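PDB 6HUZ: coenzyme F420-dependent N(5),N(10)-methenyltetrahydromethanopterin reductase-related protein from Desulfurobacterium thermolithotrophum DSM 11699, which probably uses an iron-guanylylpyridinol cofactor to act on tetrahydrofolate derivatives such as methenyl-tetrahydrofolate, as a bacterial paralogue of [Fe]-hydrogenase. Local coordinates for residues V245-L249 with L258-L262; A36-K41 with V64-V69; A79-A85 with I103-V108. All coordinates share one frame; numbering follows the deposited sequence.

Contact 1: residues V245-L249 with L258-L262; sequences VISSL and LIKLL
Leu249 reaches into a group of three leucines and touches all of them: CB and CD1 lie on Leu258, CD1 also on Leu262, and CD2 on Leu261. Its CB rests 3.8 Å from Leu258 CD1, the two side chains crossing at about a right angle. Leu249 CD2 closes to 3.6 Å on Leu261 CD1, while Leu249 CD1 lies 3.9 Å from Leu262 CG and the same methyl also lies against Leu258 CD1. Nearly one turn earlier, Ile246 uses both of its arms. The CG2 methyl of Ile246 stands 3.8 Å from Leu258 CD1, and its CG1 lies 4.1 Å from Leu262 CD1. Leu258 CD1 thus touches both the CG2 methyl of Ile246 and the CB of Leu249. Val245 adds a looser touch, its CG1 4.4 Å from Leu262 CD2.

Leu258 leaves its backbone neither toward nor away from 245-249, but with CG anti to the backbone N (chi1 172°) its methyls swing across to the partner. The contact is wholly apolar, and all six participants are buried.

Further out, Thr316 lies against Val245 and Leu249, Phe308 against Leu261, and Val250 against Leu258. The second subunit packs Leu198 on Val245 and Leu243 on Ile246, and the hydroxyl of Ser247 is hydrogen-bonded to the carbonyl of Ala240 of that subunit.

Both segments belong to the single helical run 232-262, yet their local axes make an angle of 129° and approach to 10.2 Å. The chain must thus turn sharply within the intervening helical residues. This is a sharply kinked helical run whose two arms pack through leucines and an isoleucine, part of the all-helical, dimer-forming region characteristic of the [Fe]-hydrogenase family.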
loop_
_atom_site.group_PDB
_atom_site.type_symbol
_atom_site.label_atom_id
_atom_site.label_comp_id
_atom_site.label_asym_id
_atom_site.label_seq_id
_atom_site.Cartn_x
_atom_site.Cartn_y
_atom_site.Cartn_z
ATOM N N VAL A 245 5.043 2.039 -2.800
ATOM C CA VAL A 245 5.769 3.260 -2.456
ATOM C C VAL A 245 5.431 3.761 -1.048
ATOM O O VAL A 245 6.343 4.069 -0.273
ATOM C CB VAL A 245 5.561 4.352 -3.528
ATOM C CG1 VAL A 245 5.978 5.728 -3.020
ATOM C CG2 VAL A 245 6.326 3.994 -4.794
ATOM N N ILE A 246 4.140 3.869 -0.721
ATOM C CA ILE A 246 3.754 4.344 0.609
ATOM C C ILE A 246 4.301 3.390 1.648
ATOM O O ILE A 246 4.898 3.841 2.598
ATOM C CB ILE A 246 2.215 4.502 0.782
ATOM C CG1 ILE A 246 1.699 5.651 -0.156
ATOM C CG2 ILE A 246 1.870 4.801 2.270
ATOM C CD1 ILE A 246 0.189 5.632 -0.303
ATOM N N SER A 247 4.098 2.084 1.474
ATOM C CA SER A 247 4.592 1.075 2.442
ATOM C C SER A 247 6.131 1.210 2.645
ATOM O O SER A 247 6.603 1.210 3.782
ATOM C CB SER A 247 4.291 -0.339 1.923
ATOM O OG SER A 247 4.621 -1.264 2.948
ATOM N N SER A 248 6.906 1.321 1.534
ATOM C CA SER A 248 8.370 1.434 1.603
ATOM C C SER A 248 8.801 2.679 2.383
ATOM O O SER A 248 9.757 2.635 3.173
ATOM C CB SER A 248 8.988 1.515 0.192
ATOM O OG SER A 248 8.711 0.301 -0.505
ATOM N N LEU A 249 8.089 3.793 2.155
ATOM C CA LEU A 249 8.402 5.066 2.812
ATOM C C LEU A 249 8.164 5.003 4.318
ATOM O O LEU A 249 9.017 5.477 5.092
ATOM C CB LEU A 249 7.615 6.213 2.163
ATOM C CG LEU A 249 8.127 6.636 0.796
ATOM C CD1 LEU A 249 7.082 7.514 0.067
ATOM C CD2 LEU A 249 9.483 7.328 0.894
ATOM N N LEU A 258 7.378 9.758 5.106
ATOM C CA LEU A 258 6.298 9.578 4.144
ATOM C C LEU A 258 5.692 10.921 3.786
ATOM O O LEU A 258 5.500 11.224 2.606
ATOM C CB LEU A 258 5.197 8.699 4.775
ATOM C CG LEU A 258 3.936 8.600 3.926
ATOM C CD1 LEU A 258 4.183 7.792 2.664
ATOM C CD2 LEU A 258 2.809 7.995 4.724
ATOM N N ILE A 259 5.375 11.716 4.813
ATOM C CA ILE A 259 4.765 13.028 4.622
ATOM C C ILE A 259 5.727 13.996 3.896
ATOM O O ILE A 259 5.314 14.645 2.943
ATOM C CB ILE A 259 4.287 13.608 5.975
ATOM C CG1 ILE A 259 3.100 12.779 6.552
ATOM C CG2 ILE A 259 3.910 15.083 5.830
ATOM C CD1 ILE A 259 2.913 12.927 8.104
ATOM N N LYS A 260 6.995 14.091 4.337
ATOM C CA LYS A 260 7.952 14.998 3.700
ATOM C C LYS A 260 8.278 14.607 2.262
ATOM O O LYS A 260 8.375 15.472 1.388
ATOM C CB LYS A 260 9.262 15.033 4.496
ATOM C CG LYS A 260 10.321 15.977 3.919
ATOM C CD LYS A 260 9.878 17.428 3.986
ATOM C CE LYS A 260 11.044 18.390 3.998
ATOM N NZ LYS A 260 11.878 18.267 5.229
ATOM N N LEU A 261 8.484 13.334 2.013
ATOM C CA LEU A 261 8.836 12.935 0.654
ATOM C C LEU A 261 7.686 12.942 -0.355
ATOM O O LEU A 261 7.921 13.350 -1.478
ATOM C CB LEU A 261 9.551 11.593 0.688
ATOM C CG LEU A 261 10.882 11.654 1.480
ATOM C CD1 LEU A 261 11.320 10.261 1.909
ATOM C CD2 LEU A 261 11.966 12.360 0.670
ATOM N N LEU A 262 6.461 12.519 -0.001
ATOM C CA LEU A 262 5.393 12.535 -1.019
ATOM C C LEU A 262 4.925 13.959 -1.371
ATOM O O LEU A 262 4.557 14.230 -2.529
ATOM C CB LEU A 262 4.179 11.701 -0.571
ATOM C CG LEU A 262 4.326 10.198 -0.643
ATOM C CD1 LEU A 262 3.076 9.511 -0.095
ATOM C CD2 LEU A 262 4.561 9.750 -2.084
#

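Contact 2: residues A36-K41 with V64-V69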
loop_
_atom_site.group_PDB
_atom_site.type_symbol
_atom_site.label_atom_id
_atom_site.label_comp_id
_atom_site.label_asym_id
_atom_site.label_seq_id
_atom_site.Cartn_x
_atom_site.Cartn_y
_atom_site.Cartn_z
ATOM N N ALA A 36 -13.987 -17.717 26.269
ATOM C CA ALA A 36 -14.122 -18.906 27.155
ATOM C C ALA A 36 -15.573 -19.158 27.534
ATOM O O ALA A 36 -16.049 -20.274 27.426
ATOM C CB ALA A 36 -13.297 -18.706 28.420
ATOM N N VAL A 37 -16.272 -18.128 28.001
ATOM C CA VAL A 37 -17.678 -18.237 28.380
ATOM C C VAL A 37 -18.499 -18.756 27.194
ATOM O O VAL A 37 -19.337 -19.651 27.366
ATOM C CB VAL A 37 -18.205 -16.880 28.911
ATOM C CG1 VAL A 37 -19.736 -16.802 28.837
ATOM C CG2 VAL A 37 -17.727 -16.649 30.354
ATOM N N GLU A 38 -18.264 -18.216 25.991
ATOM C CA GLU A 38 -19.005 -18.662 24.814
ATOM C C GLU A 38 -18.742 -20.122 24.479
ATOM O O GLU A 38 -19.678 -20.826 24.126
ATOM C CB GLU A 38 -18.661 -17.778 23.585
ATOM C CG GLU A 38 -19.337 -16.423 23.671
ATOM C CD GLU A 38 -18.838 -15.353 22.711
ATOM O OE1 GLU A 38 -19.256 -14.188 22.897
ATOM O OE2 GLU A 38 -18.041 -15.661 21.790
ATOM N N PHE A 39 -17.473 -20.570 24.553
ATOM C CA PHE A 39 -17.140 -21.967 24.228
ATOM C C PHE A 39 -17.772 -22.882 25.306
ATOM O O PHE A 39 -18.278 -23.965 24.995
ATOM C CB PHE A 39 -15.594 -22.158 24.154
ATOM C CG PHE A 39 -14.830 -21.358 23.104
ATOM C CD1 PHE A 39 -15.309 -21.237 21.811
ATOM C CD2 PHE A 39 -13.621 -20.750 23.414
ATOM C CE1 PHE A 39 -14.601 -20.505 20.849
ATOM C CE2 PHE A 39 -12.920 -20.023 22.452
ATOM C CZ PHE A 39 -13.411 -19.916 21.176
ATOM N N ALA A 40 -17.758 -22.428 26.567
ATOM C CA ALA A 40 -18.339 -23.176 27.679
ATOM C C ALA A 40 -19.859 -23.270 27.490
ATOM O O ALA A 40 -20.445 -24.339 27.710
ATOM C CB ALA A 40 -17.996 -22.494 29.000
ATOM N N LYS A 41 -20.508 -22.169 27.050
ATOM C CA LYS A 41 -21.965 -22.189 26.834
ATOM C C LYS A 41 -22.328 -23.169 25.708
ATOM O O LYS A 41 -23.358 -23.829 25.798
ATOM C CB LYS A 41 -22.522 -20.786 26.550
ATOM C CG LYS A 41 -22.712 -19.959 27.817
ATOM C CD LYS A 41 -22.931 -18.490 27.495
ATOM C CE LYS A 41 -23.632 -17.761 28.618
ATOM N NZ LYS A 41 -23.123 -16.374 28.792
ATOM N N VAL A 64 -18.130 -15.890 35.117
ATOM C CA VAL A 64 -17.319 -16.731 34.242
ATOM C C VAL A 64 -17.419 -18.194 34.699
ATOM O O VAL A 64 -17.682 -19.064 33.866
ATOM C CB VAL A 64 -15.844 -16.268 34.182
ATOM C CG1 VAL A 64 -14.963 -17.356 33.564
ATOM C CG2 VAL A 64 -15.718 -14.966 33.386
ATOM N N GLU A 65 -17.196 -18.459 36.008
ATOM C CA GLU A 65 -17.263 -19.819 36.555
ATOM C C GLU A 65 -18.649 -20.439 36.376
ATOM O O GLU A 65 -18.743 -21.629 36.064
ATOM C CB GLU A 65 -16.858 -19.832 38.029
ATOM C CG GLU A 65 -15.363 -19.650 38.225
ATOM C CD GLU A 65 -14.934 -19.408 39.662
ATOM O OE1 GLU A 65 -13.730 -19.570 39.963
ATOM O OE2 GLU A 65 -15.803 -19.052 40.491
ATOM N N ASP A 66 -19.725 -19.640 36.547
ATOM C CA ASP A 66 -21.105 -20.130 36.385
ATOM C C ASP A 66 -21.375 -20.695 34.988
ATOM O O ASP A 66 -22.238 -21.566 34.847
ATOM C CB ASP A 66 -22.123 -19.014 36.663
ATOM C CG ASP A 66 -22.309 -18.653 38.122
ATOM O OD1 ASP A 66 -21.886 -19.456 39.003
ATOM O OD2 ASP A 66 -22.879 -17.576 38.392
ATOM N N ALA A 67 -20.668 -20.196 33.960
ATOM C CA ALA A 67 -20.851 -20.672 32.594
ATOM C C ALA A 67 -20.193 -22.040 32.382
ATOM O O ALA A 67 -20.423 -22.656 31.351
ATOM C CB ALA A 67 -20.277 -19.655 31.605
ATOM N N GLY A 68 -19.395 -22.499 33.341
ATOM C CA GLY A 68 -18.701 -23.779 33.258
ATOM C C GLY A 68 -17.202 -23.677 33.027
ATOM O O GLY A 68 -16.523 -24.708 32.943
ATOM N N VAL A 69 -16.660 -22.432 32.929
ATOM C CA VAL A 69 -15.229 -22.206 32.699
ATOM C C VAL A 69 -14.420 -22.534 33.946
ATOM O O VAL A 69 -14.729 -22.050 35.030
ATOM C CB VAL A 69 -14.938 -20.745 32.260
ATOM C CG1 VAL A 69 -13.429 -20.484 32.174
ATOM C CG2 VAL A 69 -15.592 -20.429 30.919
#
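Ala67 sets its single methyl across the fork of Val37, 4.0 Å from Val37 CG1 and only slightly farther from the other branch. This small residue has more of its surface buried by the contact than any other here, and its CB points toward helix 32-41. Both methyls of Val37 therefore flank Ala67 CB. With CG1 anti to the backbone N (chi1 159°), the second methyl, CG2, lies beside that nitrogen and also packs on Val64, 3.9 Å from Val64 CA and 4.0 Å from Val64 CG2, the two valines crossing obliquely.

Val69 carries the other end. Its CG2 lies beside the backbone N and approaches the last turns of helix 32-41, where it comes to 3.5 Å from Ala36 O, a carbonyl already used within its helix by the amide of Ala40. The same Val69 CG2 lies 3.8 Å from Ala36 CB and 3.7 Å from Ala40 CB, so one methyl touches two alanines a turn apart. Ala40 completes the fit by placing CB 3.4 Å from Ala67 O, a close van der Waals approach of methyl to carbonyl oxygen.

Gly68 lies between Ala67 and Val69. Its phi of 108° turns the chain out of helix 58-66, and a CB there would press on the carbonyl of Ala67 as well as lie close to the methyl of Ala40. Beyond the pair, Ala36 and Val69 both lean on Leu48 of strand 45-49, and Val64 packs on Leu71 of strand 70-72.

Two neighbouring helices of a Rossmann-type domain are thus joined through small aliphatic side chains, the second of them ending in a Schellman motif that delivers the chain into the outermost strand, 70-72.

Contact 3: residues A79-A85 with I103-V108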
loop_
_atom_site.group_PDB
_atom_site.type_symbol
_atom_site.label_atom_id
_atom_site.label_comp_id
_atom_site.label_asym_id
_atom_site.label_seq_id
_atom_site.Cartn_x
_atom_site.Cartn_y
_atom_site.Cartn_z
ATOM N N ALA A 79 -2.521 -26.873 30.075
ATOM C CA ALA A 79 -2.231 -27.439 28.749
ATOM C C ALA A 79 -2.467 -28.952 28.643
ATOM O O ALA A 79 -2.791 -29.437 27.567
ATOM C CB ALA A 79 -0.788 -27.141 28.380
ATOM N N LYS A 80 -2.296 -29.673 29.744
ATOM C CA LYS A 80 -2.405 -31.135 29.861
ATOM C C LYS A 80 -3.497 -31.827 29.037
ATOM O O LYS A 80 -3.191 -32.850 28.403
ATOM C CB LYS A 80 -2.520 -31.565 31.324
ATOM C CG LYS A 80 -1.388 -31.058 32.229
ATOM C CD LYS A 80 -0.194 -31.994 32.301
ATOM C CE LYS A 80 0.857 -31.447 33.235
ATOM N NZ LYS A 80 1.482 -32.497 34.083
ATOM N N GLU A 81 -4.749 -31.340 29.024
ATOM C CA GLU A 81 -5.759 -32.043 28.191
ATOM C C GLU A 81 -6.242 -31.158 27.015
ATOM O O GLU A 81 -7.209 -31.498 26.339
ATOM C CB GLU A 81 -6.978 -32.508 29.004
ATOM C CG GLU A 81 -6.688 -32.952 30.419
ATOM C CD GLU A 81 -7.959 -33.076 31.228
ATOM O OE1 GLU A 81 -8.458 -34.214 31.374
ATOM O OE2 GLU A 81 -8.463 -32.033 31.708
ATOM N N ALA A 82 -5.575 -30.034 26.782
ATOM C CA ALA A 82 -5.958 -29.091 25.758
ATOM C C ALA A 82 -5.790 -29.562 24.295
ATOM O O ALA A 82 -4.674 -29.849 23.862
ATOM C CB ALA A 82 -5.199 -27.792 25.979
ATOM N N GLU A 83 -6.905 -29.629 23.540
ATOM C CA GLU A 83 -6.878 -29.998 22.114
ATOM C C GLU A 83 -6.651 -28.712 21.318
ATOM O O GLU A 83 -6.123 -28.741 20.204
ATOM C CB GLU A 83 -8.216 -30.563 21.654
ATOM C CG GLU A 83 -8.535 -31.951 22.140
ATOM C CD GLU A 83 -9.957 -32.250 21.740
ATOM O OE1 GLU A 83 -10.822 -32.343 22.639
ATOM O OE2 GLU A 83 -10.212 -32.354 20.519
ATOM N N VAL A 84 -7.108 -27.585 21.876
ATOM C CA VAL A 84 -6.959 -26.259 21.273
ATOM C C VAL A 84 -6.426 -25.341 22.398
ATOM O O VAL A 84 -7.008 -25.295 23.480
ATOM C CB VAL A 84 -8.281 -25.686 20.713
ATOM C CG1 VAL A 84 -8.086 -24.229 20.271
ATOM C CG2 VAL A 84 -8.809 -26.527 19.557
ATOM N N ALA A 85 -5.342 -24.624 22.133
ATOM C CA ALA A 85 -4.750 -23.686 23.079
ATOM C C ALA A 85 -4.814 -22.329 22.379
ATOM O O ALA A 85 -4.204 -22.160 21.323
ATOM C CB ALA A 85 -3.307 -24.074 23.395
ATOM N N ILE A 103 4.163 -24.532 27.370
ATOM C CA ILE A 103 3.067 -25.522 27.249
ATOM C C ILE A 103 3.293 -26.551 26.150
ATOM O O ILE A 103 2.665 -27.605 26.161
ATOM C CB ILE A 103 1.700 -24.824 27.027
ATOM C CG1 ILE A 103 1.604 -24.201 25.610
ATOM C CG2 ILE A 103 1.425 -23.816 28.158
ATOM C CD1 ILE A 103 0.296 -23.481 25.266
ATOM N N LEU A 104 4.171 -26.246 25.195
ATOM C CA LEU A 104 4.461 -27.137 24.068
ATOM C C LEU A 104 4.670 -28.641 24.428
ATOM O O LEU A 104 4.111 -29.488 23.742
ATOM C CB LEU A 104 5.669 -26.577 23.296
ATOM C CG LEU A 104 5.929 -27.117 21.910
ATOM C CD1 LEU A 104 4.826 -26.713 20.957
ATOM C CD2 LEU A 104 7.240 -26.580 21.390
ATOM N N PRO A 105 5.439 -29.024 25.465
ATOM C CA PRO A 105 5.601 -30.462 25.745
ATOM C C PRO A 105 4.409 -31.143 26.410
ATOM O O PRO A 105 4.393 -32.372 26.493
ATOM C CB PRO A 105 6.815 -30.526 26.696
ATOM C CG PRO A 105 7.103 -29.130 27.111
ATOM C CD PRO A 105 6.199 -28.177 26.409
ATOM N N TYR A 106 3.433 -30.361 26.904
ATOM C CA TYR A 106 2.274 -30.900 27.621
ATOM C C TYR A 106 0.980 -31.011 26.828
ATOM O O TYR A 106 0.088 -31.710 27.276
ATOM C CB TYR A 106 2.021 -30.021 28.838
ATOM C CG TYR A 106 3.218 -29.927 29.756
ATOM C CD1 TYR A 106 3.422 -30.865 30.760
ATOM C CD2 TYR A 106 4.141 -28.892 29.632
ATOM C CE1 TYR A 106 4.510 -30.779 31.622
ATOM C CE2 TYR A 106 5.233 -28.790 30.494
ATOM C CZ TYR A 106 5.412 -29.741 31.491
ATOM O OH TYR A 106 6.469 -29.689 32.371
ATOM N N LEU A 107 0.854 -30.322 25.679
ATOM C CA LEU A 107 -0.376 -30.375 24.890
ATOM C C LEU A 107 -0.627 -31.797 24.410
ATOM O O LEU A 107 0.324 -32.546 24.214
ATOM C CB LEU A 107 -0.319 -29.365 23.719
ATOM C CG LEU A 107 -0.250 -27.897 24.147
ATOM C CD1 LEU A 107 0.192 -26.971 22.973
ATOM C CD2 LEU A 107 -1.561 -27.430 24.756
ATOM N N VAL A 108 -1.900 -32.185 24.245
ATOM C CA VAL A 108 -2.232 -33.542 23.807
ATOM C C VAL A 108 -1.764 -33.775 22.398
ATOM O O VAL A 108 -1.576 -32.814 21.643
ATOM C CB VAL A 108 -3.743 -33.891 23.935
ATOM C CG1 VAL A 108 -4.265 -33.588 25.335
ATOM C CG2 VAL A 108 -4.588 -33.197 22.870
#
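Ile103 meets Ala79 almost at the backbone, its CB 3.7 Å from Ala79 CB, and extends CD1 to the methyl of Ala85 at the start of strand 84-87. Its carbonyl accepts the amide of Tyr106, a bond that curls the chain as helix 95-103 ends; the same oxygen lies in plane at the edge of the tyrosine ring. Tyr106 lays CB against the methyl of Ala79, while its ring runs beside the Lys80 side chain, both pointing the same way; Lys80 CE is 3.6 Å from Tyr106 CD1, and the lysine's charged end is held by a salt bridge to Glu77.

Helix 95-103 makes the beta-alpha-beta crossover from strand 84-87 to strand 112-115 of the Rossmann-type sheet, and the loop that follows it here settles on the type I turn Ala79-Ala82 that leads into the first of those strands. Leu107 CD2 lies among the methyls of Ala79, Ala82 and Ala85, 3.7 Å from Ala79 CB and 3.9 Å from Ala82 CB. The leucine's carbonyl is hydrogen-bonded to Arg137.

With CG1 anti to the carbonyl carbon (chi1 -52°), Val108 puts CG1 3.3 Å from Lys80 O and CG2 3.5 Å from Ala82 O. Exchange for an alanine removes both methyls and would probably leave a gap against the Lys80 and Ala82 carbonyls. Ala82 O and Val108 N are both buried here without a polar partner.

Overall arrangement
Contacts 2 and 3 belong to one Rossmann-type domain, their centres about 19 Å apart and their nearest atoms about 7 Å apart. Both precede contact 1 along the chain, contact 2 first. Contact 2 serves the half of the parallel sheet with strands 45-49 and 70-72, contact 3 the connection between strands 84-87 and 112-115; the iron cofactor lies about 8 Å from the side chain of Ile103 and about 11 Å from that of Ala36. Contact 1 lies across the chain's centre in helix 232-262, its centre about 47 Å from that of contact 2 and about 45 Å from that of contact 3. Cofactor binding and packing against the second subunit thus fall in separate parts of the chain.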